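Extracellular solute-binding protein family 5 (Brucella melitensis, PDB 4ONY) probably binds peptides or similar solutes in the periplasm and delivers them to an ABC transporter for uptake. Local coordinates at residues A[83-88]-A[234-239]; A[119-124]-A[165-170]; A[488-493]-A[500-505]; A[505-508]-A[514-517]. One frame throughout, in Å; residues are numbered along the deposited sequence.

Contact 1 of 4, residues A[83-88]-A[234-239]; sequences VYQTLM and DYWGKD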
loop_
_atom_site.group_PDB
_atom_site.type_symbol
_atom_site.label_atom_id
_atom_site.label_comp_id
_atom_site.label_asym_id
_atom_site.label_seq_id
_atom_site.Cartn_x
_atom_site.Cartn_y
_atom_site.Cartn_z
ATOM N N VAL A 83 9.345 10.422 -15.492
ATOM C CA VAL A 83 9.508 10.452 -16.943
ATOM C C VAL A 83 8.157 10.335 -17.657
ATOM O O VAL A 83 7.795 11.190 -18.455
ATOM C CB VAL A 83 10.461 9.340 -17.412
ATOM C CG1 VAL A 83 10.531 9.272 -18.929
ATOM C CG2 VAL A 83 11.851 9.597 -16.824
ATOM N N TYR A 84 7.421 9.273 -17.362
ATOM C CA TYR A 84 6.130 9.066 -17.948
ATOM C C TYR A 84 5.042 9.622 -17.039
ATOM O O TYR A 84 4.972 9.267 -15.856
ATOM C CB TYR A 84 5.911 7.583 -18.149
ATOM C CG TYR A 84 6.834 6.983 -19.221
ATOM C CD1 TYR A 84 6.658 7.278 -20.562
ATOM C CD2 TYR A 84 7.848 6.093 -18.870
ATOM C CE1 TYR A 84 7.501 6.744 -21.548
ATOM C CE2 TYR A 84 8.670 5.534 -19.838
ATOM C CZ TYR A 84 8.492 5.858 -21.168
ATOM O OH TYR A 84 9.283 5.292 -22.112
ATOM N N GLN A 85 4.167 10.451 -17.609
ATOM C CA GLN A 85 3.104 11.088 -16.853
ATOM C C GLN A 85 1.753 10.528 -17.198
ATOM O O GLN A 85 1.562 9.870 -18.215
ATOM C CB GLN A 85 3.099 12.570 -17.128
ATOM C CG GLN A 85 4.378 13.261 -16.740
ATOM C CD GLN A 85 4.311 14.762 -16.948
ATOM O OE1 GLN A 85 4.016 15.232 -18.026
ATOM N NE2 GLN A 85 4.603 15.516 -15.882
ATOM N N THR A 86 0.822 10.796 -16.307
ATOM C CA THR A 86 -0.570 10.405 -16.451
ATOM C C THR A 86 -1.406 11.638 -16.846
ATOM O O THR A 86 -0.910 12.784 -16.823
ATOM C CB THR A 86 -1.099 9.891 -15.116
ATOM O OG1 THR A 86 -0.870 10.902 -14.132
ATOM C CG2 THR A 86 -0.379 8.639 -14.754
ATOM N N LEU A 87 -2.670 11.405 -17.184
ATOM C CA LEU A 87 -3.522 12.516 -17.549
ATOM C C LEU A 87 -3.751 13.425 -16.362
ATOM O O LEU A 87 -3.824 14.652 -16.503
ATOM C CB LEU A 87 -4.840 12.013 -18.112
ATOM C CG LEU A 87 -4.642 11.385 -19.507
ATOM C CD1 LEU A 87 -5.794 10.445 -19.851
ATOM C CD2 LEU A 87 -4.543 12.457 -20.597
ATOM N N MET A 88 -3.900 12.824 -15.181
ATOM C CA MET A 88 -4.187 13.604 -13.947
ATOM C C MET A 88 -3.315 13.084 -12.828
ATOM O O MET A 88 -2.893 11.909 -12.860
ATOM C CB MET A 88 -5.665 13.498 -13.575
ATOM C CG MET A 88 -6.596 14.001 -14.684
ATOM S SD MET A 88 -8.330 14.075 -14.209
ATOM C CE MET A 88 -8.266 15.465 -13.084
ATOM N N ASP A 234 13.319 23.048 -19.560
ATOM C CA ASP A 234 12.163 23.448 -20.347
ATOM C C ASP A 234 10.927 22.583 -20.089
ATOM O O ASP A 234 10.009 22.570 -20.919
ATOM C CB ASP A 234 12.494 23.360 -21.845
ATOM C CG ASP A 234 11.676 24.313 -22.689
ATOM O OD1 ASP A 234 11.265 25.401 -22.249
ATOM O OD2 ASP A 234 11.442 23.972 -23.856
ATOM N N TYR A 235 10.914 21.850 -18.973
ATOM C CA TYR A 235 9.765 21.023 -18.582
ATOM C C TYR A 235 8.451 21.818 -18.778
ATOM O O TYR A 235 8.294 22.878 -18.233
ATOM C CB TYR A 235 9.920 20.573 -17.140
ATOM C CG TYR A 235 8.676 19.932 -16.556
ATOM C CD1 TYR A 235 8.037 18.900 -17.202
ATOM C CD2 TYR A 235 8.134 20.389 -15.375
ATOM C CE1 TYR A 235 6.878 18.339 -16.698
ATOM C CE2 TYR A 235 6.994 19.793 -14.839
ATOM C CZ TYR A 235 6.369 18.783 -15.514
ATOM O OH TYR A 235 5.243 18.230 -14.991
ATOM N N TRP A 236 7.550 21.288 -19.583
ATOM C CA TRP A 236 6.337 21.964 -19.975
ATOM C C TRP A 236 5.421 22.315 -18.788
ATOM O O TRP A 236 4.701 23.311 -18.837
ATOM C CB TRP A 236 5.534 21.053 -20.950
ATOM C CG TRP A 236 4.804 19.957 -20.219
ATOM C CD1 TRP A 236 5.276 18.704 -19.938
ATOM C CD2 TRP A 236 3.475 20.023 -19.681
ATOM N NE1 TRP A 236 4.336 17.995 -19.227
ATOM C CE2 TRP A 236 3.221 18.769 -19.054
ATOM C CE3 TRP A 236 2.483 21.015 -19.655
ATOM C CZ2 TRP A 236 2.008 18.482 -18.410
ATOM C CZ3 TRP A 236 1.275 20.747 -19.023
ATOM C CH2 TRP A 236 1.040 19.494 -18.402
ATOM N N GLY A 237 5.460 21.495 -17.720
ATOM C CA GLY A 237 4.529 21.624 -16.617
ATOM C C GLY A 237 4.990 22.474 -15.459
ATOM O O GLY A 237 4.348 22.517 -14.415
ATOM N N LYS A 238 6.120 23.124 -15.625
ATOM C CA LYS A 238 6.783 23.809 -14.506
ATOM C C LYS A 238 5.876 24.830 -13.812
ATOM O O LYS A 238 6.060 25.079 -12.660
ATOM C CB LYS A 238 8.090 24.486 -14.962
ATOM C CG LYS A 238 7.826 25.690 -15.804
ATOM C CD LYS A 238 8.977 26.158 -16.674
ATOM C CE LYS A 238 10.328 25.591 -16.277
ATOM N NZ LYS A 238 11.300 26.373 -17.090
ATOM N N ASP A 239 4.928 25.438 -14.506
ATOM C CA ASP A 239 4.106 26.487 -13.894
ATOM C C ASP A 239 2.702 26.035 -13.506
ATOM O O ASP A 239 1.898 26.839 -13.085
ATOM C CB ASP A 239 3.965 27.686 -14.842
ATOM C CG ASP A 239 5.288 28.343 -15.145
ATOM O OD1 ASP A 239 6.116 28.512 -14.245
ATOM O OD2 ASP A 239 5.513 28.683 -16.284
#
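The side chain of Q85 reaches across to the type I beta turn Y235–K238, joining two loops of the family 5 solute-binding fold through three buried side chains: one loop leads into strand 88-90, the other follows strand 226-231. Its CB points at the turn. CG stands anti to the carbonyl carbon (chi1 -61°) and the chain continues extended; the carboxamide stands part-way across the 10.6 Å between CA of Q85 and CA of G237, where the Y235 and W236 side chains come to meet it. The aliphatic part of Q85 lies against L101 and L102 of strand 97-108, apolar neighbours that suit its methylenes, while the amide supplies an acceptor and a donor for two aromatic heads. OE1 accepts from W236 NE1 at 3.0 Å, an almost straight bond (161°) that uses an in-plane lone pair of the amide oxygen and lies in the plane of the indole. The same OE1 is also hydrogen-bonded to S213 OG. NE2 donates to Y235 OH at 2.9 Å, less straight at 141°, and that hydroxyl is further bound to Q243 OE1. With both amide atoms engaged, the rotation of the carboxamide is fixed. Tyrosine and tryptophan suit the turn because each is largely apolar yet carries one polar group, a hydroxyl on Y235 and a ring N-H on W236. G237 sets its backbone N 3.4 Å above the Y235 ring, over the ring centre.

Contact 2 of 4, residues A[119-124]-A[165-170]; sequences LNPKAK and GERSVR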
loop_
_atom_site.group_PDB
_atom_site.type_symbol
_atom_site.label_atom_id
_atom_site.label_comp_id
_atom_site.label_asym_id
_atom_site.label_seq_id
_atom_site.Cartn_x
_atom_site.Cartn_y
_atom_site.Cartn_z
ATOM N N LEU A 119 -6.477 18.103 -23.235
ATOM C CA LEU A 119 -5.056 18.251 -22.973
ATOM C C LEU A 119 -4.662 19.720 -22.885
ATOM O O LEU A 119 -5.257 20.581 -23.528
ATOM C CB LEU A 119 -4.223 17.594 -24.068
ATOM C CG LEU A 119 -4.502 16.104 -24.332
ATOM C CD1 LEU A 119 -3.640 15.593 -25.488
ATOM C CD2 LEU A 119 -4.223 15.321 -23.071
ATOM N N ASN A 120 -3.662 19.977 -22.062
ATOM C CA ASN A 120 -3.096 21.292 -21.914
ATOM C C ASN A 120 -2.306 21.649 -23.179
ATOM O O ASN A 120 -1.464 20.859 -23.624
ATOM C CB ASN A 120 -2.166 21.270 -20.701
ATOM C CG ASN A 120 -1.707 22.653 -20.306
ATOM O OD1 ASN A 120 -1.184 23.419 -21.155
ATOM N ND2 ASN A 120 -1.867 22.985 -19.035
ATOM N N PRO A 121 -2.591 22.802 -23.784
ATOM C CA PRO A 121 -1.878 23.077 -25.060
ATOM C C PRO A 121 -0.367 23.269 -24.926
ATOM O O PRO A 121 0.343 23.170 -25.919
ATOM C CB PRO A 121 -2.539 24.349 -25.577
ATOM C CG PRO A 121 -3.209 24.963 -24.375
ATOM C CD PRO A 121 -3.602 23.816 -23.472
ATOM N N LYS A 122 0.128 23.516 -23.720
ATOM C CA LYS A 122 1.571 23.613 -23.505
ATOM C C LYS A 122 2.285 22.260 -23.358
ATOM O O LYS A 122 3.508 22.231 -23.250
ATOM C CB LYS A 122 1.860 24.369 -22.221
ATOM C CG LYS A 122 1.351 25.758 -22.150
ATOM C CD LYS A 122 1.554 26.270 -20.722
ATOM C CE LYS A 122 1.267 27.762 -20.657
ATOM N NZ LYS A 122 1.626 28.320 -19.310
ATOM N N ALA A 123 1.550 21.158 -23.293
ATOM C CA ALA A 123 2.183 19.870 -22.964
ATOM C C ALA A 123 3.166 19.454 -24.058
ATOM O O ALA A 123 2.786 19.420 -25.213
ATOM C CB ALA A 123 1.133 18.805 -22.787
ATOM N N LYS A 124 4.402 19.135 -23.676
ATOM C CA LYS A 124 5.461 18.714 -24.587
ATOM C C LYS A 124 6.268 17.549 -24.019
ATOM O O LYS A 124 6.525 17.468 -22.805
ATOM C CB LYS A 124 6.450 19.852 -24.882
ATOM C CG LYS A 124 5.815 21.104 -25.464
ATOM C CD LYS A 124 6.785 22.313 -25.536
ATOM C CE LYS A 124 7.010 23.077 -24.197
ATOM N NZ LYS A 124 5.879 23.966 -23.645
ATOM N N GLY A 165 -12.136 16.838 -30.311
ATOM C CA GLY A 165 -11.798 18.256 -30.574
ATOM C C GLY A 165 -10.313 18.306 -30.833
ATOM O O GLY A 165 -9.658 17.265 -30.798
ATOM N N GLU A 166 -9.762 19.495 -31.036
ATOM C CA GLU A 166 -8.357 19.601 -31.369
ATOM C C GLU A 166 -7.486 18.918 -30.330
ATOM O O GLU A 166 -6.506 18.281 -30.697
ATOM C CB GLU A 166 -7.879 21.057 -31.533
ATOM C CG GLU A 166 -6.376 21.067 -31.783
ATOM C CD GLU A 166 -5.806 22.371 -32.287
ATOM O OE1 GLU A 166 -6.392 23.460 -32.021
ATOM O OE2 GLU A 166 -4.729 22.276 -32.931
ATOM N N ARG A 167 -7.853 19.061 -29.050
ATOM C CA ARG A 167 -7.067 18.550 -27.951
ATOM C C ARG A 167 -7.894 17.703 -26.985
ATOM O O ARG A 167 -7.455 17.496 -25.857
ATOM C CB ARG A 167 -6.413 19.697 -27.190
ATOM C CG ARG A 167 -5.556 20.584 -28.057
ATOM C CD ARG A 167 -4.718 21.506 -27.247
ATOM N NE ARG A 167 -5.522 22.158 -26.242
ATOM C CZ ARG A 167 -6.324 23.196 -26.472
ATOM N NH1 ARG A 167 -7.019 23.712 -25.461
ATOM N NH2 ARG A 167 -6.433 23.727 -27.697
ATOM N N SER A 168 -9.063 17.212 -27.419
ATOM C CA SER A 168 -9.973 16.447 -26.533
ATOM C C SER A 168 -10.133 14.989 -26.916
ATOM O O SER A 168 -10.275 14.654 -28.081
ATOM C CB SER A 168 -11.365 17.053 -26.528
ATOM O OG SER A 168 -11.359 18.195 -25.728
ATOM N N VAL A 169 -10.181 14.137 -25.913
ATOM C CA VAL A 169 -10.344 12.716 -26.115
ATOM C C VAL A 169 -11.368 12.154 -25.152
ATOM O O VAL A 169 -11.317 12.399 -23.960
ATOM C CB VAL A 169 -8.994 11.982 -26.046
ATOM C CG1 VAL A 169 -8.292 12.158 -24.677
ATOM C CG2 VAL A 169 -9.197 10.521 -26.337
ATOM N N ARG A 170 -12.293 11.369 -25.666
ATOM C CA ARG A 170 -13.348 10.777 -24.855
ATOM C C ARG A 170 -13.271 9.249 -24.823
ATOM O O ARG A 170 -13.127 8.617 -25.853
ATOM C CB ARG A 170 -14.731 11.196 -25.373
ATOM C CG ARG A 170 -15.845 10.544 -24.571
ATOM C CD ARG A 170 -17.258 10.859 -25.050
ATOM N NE ARG A 170 -17.637 12.228 -24.722
ATOM C CZ ARG A 170 -18.851 12.631 -24.302
ATOM N NH1 ARG A 170 -19.865 11.765 -24.145
ATOM N NH2 ARG A 170 -19.068 13.927 -24.046
HETATM O O HOH W 1 -6.868 22.741 -22.516
#
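The guanidinium of R167 has P121 over one face and the carbonyl oxygen of L119 at its edge. P121 CB sits 3.8 Å above the guanidinium plane, displaced toward the rim, and the proline ring packs on the flat group at a slant without competing for its N-H bonds. In the guanidinium plane, R167 NE donates to L119 O at 3.2 Å, nearly straight (166°), although the donor is tilted from the plane of that carbonyl. A water also lies at the edge: it donates to L119 O at 2.9 Å and accepts from R167 NH1 at 3.1 Å, so L119 O takes two bonds. A bend at chi3 (-48°) turns the head of R167 back toward this carbonyl. The backbones meet here too, since L119 N donates to R167 O at 2.9 Å. This bond lies where strand 114-119 ends beside the start of its antiparallel neighbour 168-173 in the sheet; V169 pairs by backbone with F117 further along. The side chain of L119 suits the buried flank, resting on L87 and on V133 of helix 133-146, and its CG comes to 3.6 Å from R167 O. Beyond L119 the chain leaves the sheet in a type I beta turn, N120–A123. P121, its ring fixing phi, fits the second position, and N120 OD1 accepts from K122 N at 2.9 Å, forming an Asx turn.

Contact 3 of 4, residues A[488-493]-A[500-505]; sequences ALASSL and WLRWGS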
loop_
_atom_site.group_PDB
_atom_site.type_symbol
_atom_site.label_atom_id
_atom_site.label_comp_id
_atom_site.label_asym_id
_atom_site.label_seq_id
_atom_site.Cartn_x
_atom_site.Cartn_y
_atom_site.Cartn_z
ATOM N N ALA A 488 0.603 -10.745 5.682
ATOM C CA ALA A 488 0.670 -9.292 5.540
ATOM C C ALA A 488 -0.413 -8.839 4.546
ATOM O O ALA A 488 -0.779 -9.598 3.651
ATOM C CB ALA A 488 2.033 -8.885 5.010
ATOM N N LEU A 489 -0.966 -7.657 4.720
ATOM C CA LEU A 489 -1.874 -7.088 3.714
ATOM C C LEU A 489 -1.430 -5.710 3.329
ATOM O O LEU A 489 -1.081 -4.926 4.206
ATOM C CB LEU A 489 -3.291 -6.961 4.280
ATOM C CG LEU A 489 -3.975 -8.261 4.649
ATOM C CD1 LEU A 489 -5.205 -7.921 5.444
ATOM C CD2 LEU A 489 -4.331 -9.076 3.420
ATOM N N ALA A 490 -1.492 -5.395 2.047
ATOM C CA ALA A 490 -1.169 -4.033 1.561
ATOM C C ALA A 490 -2.431 -3.187 1.652
ATOM O O ALA A 490 -3.395 -3.413 0.903
ATOM C CB ALA A 490 -0.691 -4.098 0.128
ATOM N N SER A 491 -2.465 -2.286 2.628
ATOM C CA SER A 491 -3.687 -1.589 2.975
ATOM C C SER A 491 -3.716 -0.276 2.264
ATOM O O SER A 491 -2.667 0.256 1.890
ATOM C CB SER A 491 -3.764 -1.364 4.490
ATOM O OG SER A 491 -2.698 -0.488 4.874
ATOM N N SER A 492 -4.907 0.299 2.131
ATOM C CA SER A 492 -5.004 1.641 1.614
ATOM C C SER A 492 -6.273 2.319 2.076
ATOM O O SER A 492 -7.135 1.717 2.710
ATOM C CB SER A 492 -4.923 1.666 0.093
ATOM O OG SER A 492 -6.211 1.508 -0.521
ATOM N N LEU A 493 -6.355 3.598 1.765
ATOM C CA LEU A 493 -7.544 4.383 2.039
ATOM C C LEU A 493 -8.622 4.165 0.970
ATOM O O LEU A 493 -9.682 4.735 1.094
ATOM C CB LEU A 493 -7.196 5.884 2.110
ATOM C CG LEU A 493 -6.554 6.361 3.411
ATOM C CD1 LEU A 493 -6.262 7.861 3.427
ATOM C CD2 LEU A 493 -7.398 6.022 4.628
ATOM N N TRP A 500 -12.291 -8.756 -2.784
ATOM C CA TRP A 500 -12.859 -10.042 -3.115
ATOM C C TRP A 500 -11.859 -11.195 -3.036
ATOM O O TRP A 500 -12.229 -12.273 -2.633
ATOM C CB TRP A 500 -13.486 -10.044 -4.523
ATOM C CG TRP A 500 -14.736 -9.222 -4.662
ATOM C CD1 TRP A 500 -14.922 -8.154 -5.498
ATOM C CD2 TRP A 500 -15.966 -9.398 -3.960
ATOM N NE1 TRP A 500 -16.178 -7.639 -5.315
ATOM C CE2 TRP A 500 -16.852 -8.418 -4.413
ATOM C CE3 TRP A 500 -16.413 -10.318 -2.993
ATOM C CZ2 TRP A 500 -18.183 -8.321 -3.941
ATOM C CZ3 TRP A 500 -17.724 -10.211 -2.504
ATOM C CH2 TRP A 500 -18.596 -9.214 -2.994
ATOM N N LEU A 501 -10.627 -10.994 -3.476
ATOM C CA LEU A 501 -9.654 -12.089 -3.501
ATOM C C LEU A 501 -8.961 -12.281 -2.159
ATOM O O LEU A 501 -8.312 -13.316 -1.936
ATOM C CB LEU A 501 -8.651 -11.936 -4.650
ATOM C CG LEU A 501 -9.246 -12.409 -5.994
ATOM C CD1 LEU A 501 -8.403 -11.935 -7.168
ATOM C CD2 LEU A 501 -9.384 -13.943 -6.067
ATOM N N ARG A 502 -9.141 -11.333 -1.253
ATOM C CA ARG A 502 -8.654 -11.473 0.099
ATOM C C ARG A 502 -9.633 -12.149 1.014
ATOM O O ARG A 502 -9.228 -12.922 1.888
ATOM C CB ARG A 502 -8.393 -10.119 0.725
ATOM C CG ARG A 502 -7.281 -9.365 0.078
ATOM C CD ARG A 502 -7.080 -8.014 0.754
ATOM N NE ARG A 502 -6.015 -7.302 0.052
ATOM C CZ ARG A 502 -5.530 -6.137 0.419
ATOM N NH1 ARG A 502 -6.022 -5.512 1.469
ATOM N NH2 ARG A 502 -4.579 -5.583 -0.304
ATOM N N TRP A 503 -10.904 -11.758 0.901
ATOM C CA TRP A 503 -11.933 -12.094 1.898
ATOM C C TRP A 503 -13.243 -12.701 1.346
ATOM O O TRP A 503 -14.059 -13.200 2.124
ATOM C CB TRP A 503 -12.333 -10.817 2.656
ATOM C CG TRP A 503 -11.225 -10.036 3.233
ATOM C CD1 TRP A 503 -10.828 -8.778 2.891
ATOM C CD2 TRP A 503 -10.379 -10.438 4.324
ATOM N NE1 TRP A 503 -9.764 -8.383 3.705
ATOM C CE2 TRP A 503 -9.493 -9.369 4.594
ATOM C CE3 TRP A 503 -10.302 -11.589 5.103
ATOM C CZ2 TRP A 503 -8.528 -9.425 5.597
ATOM C CZ3 TRP A 503 -9.346 -11.639 6.139
ATOM C CH2 TRP A 503 -8.474 -10.565 6.359
ATOM N N GLY A 504 -13.431 -12.654 0.021
ATOM C CA GLY A 504 -14.665 -13.045 -0.584
ATOM C C GLY A 504 -14.888 -14.532 -0.494
ATOM O O GLY A 504 -13.938 -15.326 -0.593
ATOM N N SER A 505 -16.132 -14.931 -0.339
ATOM C CA SER A 505 -16.395 -16.336 -0.068
ATOM C C SER A 505 -16.022 -17.238 -1.263
ATOM O O SER A 505 -15.476 -18.307 -1.065
ATOM C CB SER A 505 -17.839 -16.536 0.416
ATOM O OG SER A 505 -18.698 -16.151 -0.618
#
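R502 grips the backbone carbonyl of A490 with the end of its guanidinium. NH2 of R502 donates to A490 O at 2.8 Å, close to straight (162°), and the oxygen lies near the guanidinium plane; R502 NH1 adds a weak second bond to the same oxygen at 3.4 Å. The arginine chain is extended from CG to NE, which gives it the length to span from the helix to the chain just past strand 484-489. On the way L489 CD2 lies 4.0 Å from R502 CD and reaches over one face of the guanidinium, 4.2 Å from R502 NE, while the other branch of the leucine, CD1, meets W503 CZ2 at 3.7 Å. Leucine suits this place because its fork serves both partners. R502 CB also lies 3.5 Å above the W503 indole plane, toward its rim, so the two neighbouring side chains pack on each other. Further out, the indole packs edge-to-face with F355 and touches V524 of helix 522-533, while the strand side is set by the backbone pairing of L489 with M310 and by D309 OD1, which binds S491 N. The short helix closes with G504 N bonded to W500 O. The arrangement is a strand-loop-helix connection in a lobe of the periplasmic binding protein fold, tying the end of strand 484-489 and the loop after it to the following helix.

Contact 4 of 4, residues A[505-508]-A[514-517]; sequences SASR and FNFA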
loop_
_atom_site.group_PDB
_atom_site.type_symbol
_atom_site.label_atom_id
_atom_site.label_comp_id
_atom_site.label_asym_id
_atom_site.label_seq_id
_atom_site.Cartn_x
_atom_site.Cartn_y
_atom_site.Cartn_z
ATOM N N SER A 505 -16.132 -14.931 -0.339
ATOM C CA SER A 505 -16.395 -16.336 -0.068
ATOM C C SER A 505 -16.022 -17.238 -1.263
ATOM O O SER A 505 -15.476 -18.307 -1.065
ATOM C CB SER A 505 -17.839 -16.536 0.416
ATOM O OG SER A 505 -18.698 -16.151 -0.618
ATOM N N ALA A 506 -16.175 -16.768 -2.489
ATOM C CA ALA A 506 -15.723 -17.570 -3.650
ATOM C C ALA A 506 -14.179 -17.792 -3.631
ATOM O O ALA A 506 -13.720 -18.871 -3.976
ATOM C CB ALA A 506 -16.170 -16.952 -4.976
ATOM N N SER A 507 -13.390 -16.842 -3.150
ATOM C CA SER A 507 -11.944 -17.042 -3.146
ATOM C C SER A 507 -11.437 -18.111 -2.145
ATOM O O SER A 507 -10.286 -18.560 -2.230
ATOM C CB SER A 507 -11.239 -15.722 -2.913
ATOM O OG SER A 507 -11.461 -15.272 -1.607
ATOM N N ARG A 508 -12.259 -18.500 -1.173
ATOM C CA ARG A 508 -11.819 -19.504 -0.196
ATOM C C ARG A 508 -11.385 -20.790 -0.878
ATOM O O ARG A 508 -10.464 -21.427 -0.435
ATOM C CB ARG A 508 -12.938 -19.808 0.806
ATOM C CG ARG A 508 -12.673 -21.031 1.703
ATOM C CD ARG A 508 -13.859 -21.218 2.618
ATOM N NE ARG A 508 -13.897 -22.554 3.207
ATOM C CZ ARG A 508 -13.681 -22.860 4.471
ATOM N NH1 ARG A 508 -13.339 -21.946 5.387
ATOM N NH2 ARG A 508 -13.814 -24.119 4.846
ATOM N N PHE A 514 -5.768 -14.976 -2.426
ATOM C CA PHE A 514 -5.114 -14.362 -1.255
ATOM C C PHE A 514 -5.961 -14.526 0.013
ATOM O O PHE A 514 -5.733 -13.835 1.037
ATOM C CB PHE A 514 -4.819 -12.876 -1.540
ATOM C CG PHE A 514 -3.893 -12.684 -2.719
ATOM C CD1 PHE A 514 -2.512 -12.851 -2.562
ATOM C CD2 PHE A 514 -4.387 -12.413 -3.979
ATOM C CE1 PHE A 514 -1.643 -12.738 -3.645
ATOM C CE2 PHE A 514 -3.528 -12.299 -5.078
ATOM C CZ PHE A 514 -2.160 -12.472 -4.911
ATOM N N ASN A 515 -6.951 -15.412 -0.040
ATOM C CA ASN A 515 -7.829 -15.617 1.141
ATOM C C ASN A 515 -7.184 -16.673 2.037
ATOM O O ASN A 515 -7.638 -17.826 2.098
ATOM C CB ASN A 515 -9.204 -16.067 0.660
ATOM C CG ASN A 515 -10.265 -16.077 1.768
ATOM O OD1 ASN A 515 -9.977 -16.024 2.972
ATOM N ND2 ASN A 515 -11.496 -16.093 1.341
ATOM N N PHE A 516 -6.118 -16.293 2.706
ATOM C CA PHE A 516 -5.324 -17.271 3.466
ATOM C C PHE A 516 -6.041 -17.853 4.653
ATOM O O PHE A 516 -5.761 -18.973 5.019
ATOM C CB PHE A 516 -3.984 -16.648 3.846
ATOM C CG PHE A 516 -3.197 -16.188 2.635
ATOM C CD1 PHE A 516 -2.867 -17.085 1.603
ATOM C CD2 PHE A 516 -2.802 -14.900 2.510
ATOM C CE1 PHE A 516 -2.163 -16.674 0.481
ATOM C CE2 PHE A 516 -2.093 -14.485 1.383
ATOM C CZ PHE A 516 -1.762 -15.366 0.402
ATOM N N ALA A 517 -6.950 -17.104 5.282
ATOM C CA ALA A 517 -7.727 -17.645 6.405
ATOM C C ALA A 517 -8.918 -18.495 5.977
ATOM O O ALA A 517 -9.494 -19.217 6.827
ATOM C CB ALA A 517 -8.222 -16.539 7.308
#
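An inverse gamma turn centred on N515 faces a short run of helical conformation, 505-508, both within the long loop between helices 499-503 and 522-533. The side chain of N515 points into that run. Its CG is anti to the backbone N (chi1 -170°), which brings ND2 to 3.1 Å from S507 OG and 3.6 Å from R508 N, and places N515 CB 3.3 Å from S507 OG. The firm bonds of these polar groups lie just beyond: S507 OG is hydrogen-bonded to G504 O and N515 OD1 accepts from V519 N, while N515 ND2 adds only a weak bond to G504 O. Asparagine suits a buried loop of this kind because its amide can answer a carbonyl and a backbone N-H together, and serine is small enough to sit against it. R508 CB comes to 4.0 Å from N515 ND2. R508 N closes its own turn on S505 O at 3.2 Å. R318 NH2 bonds to both R508 O and N515 O, bridging the two backbones, while the extended R508 chain carries NH1 off to G518 O. Around this loop, S505 OG reaches D525 of helix 522-533, and F516 and A517 rest on V314 of strand 310-315.

Contacts 1 and 2 are neighbours in one part of the chain: W236 of contact 1 packs on the chain at 120-124 of contact 2, with its CE3 3.5 Å from A123 CA. Contact 1 is buried and its amide meets polar groups of two aromatic side chains; contact 2, further out and partly exposed, relies on a backbone bond, an arginine and a water at a sheet margin. Contacts 3 and 4 form a second pair, sharing S505 and touching where R502 O approaches N515 CG. There a partly exposed arginine reaches from a helix to a loop carbonyl just past a strand, whereas buried contact 4 meets its polar groups mostly within the loop, with R318 joining from outside. The two pairs do not touch.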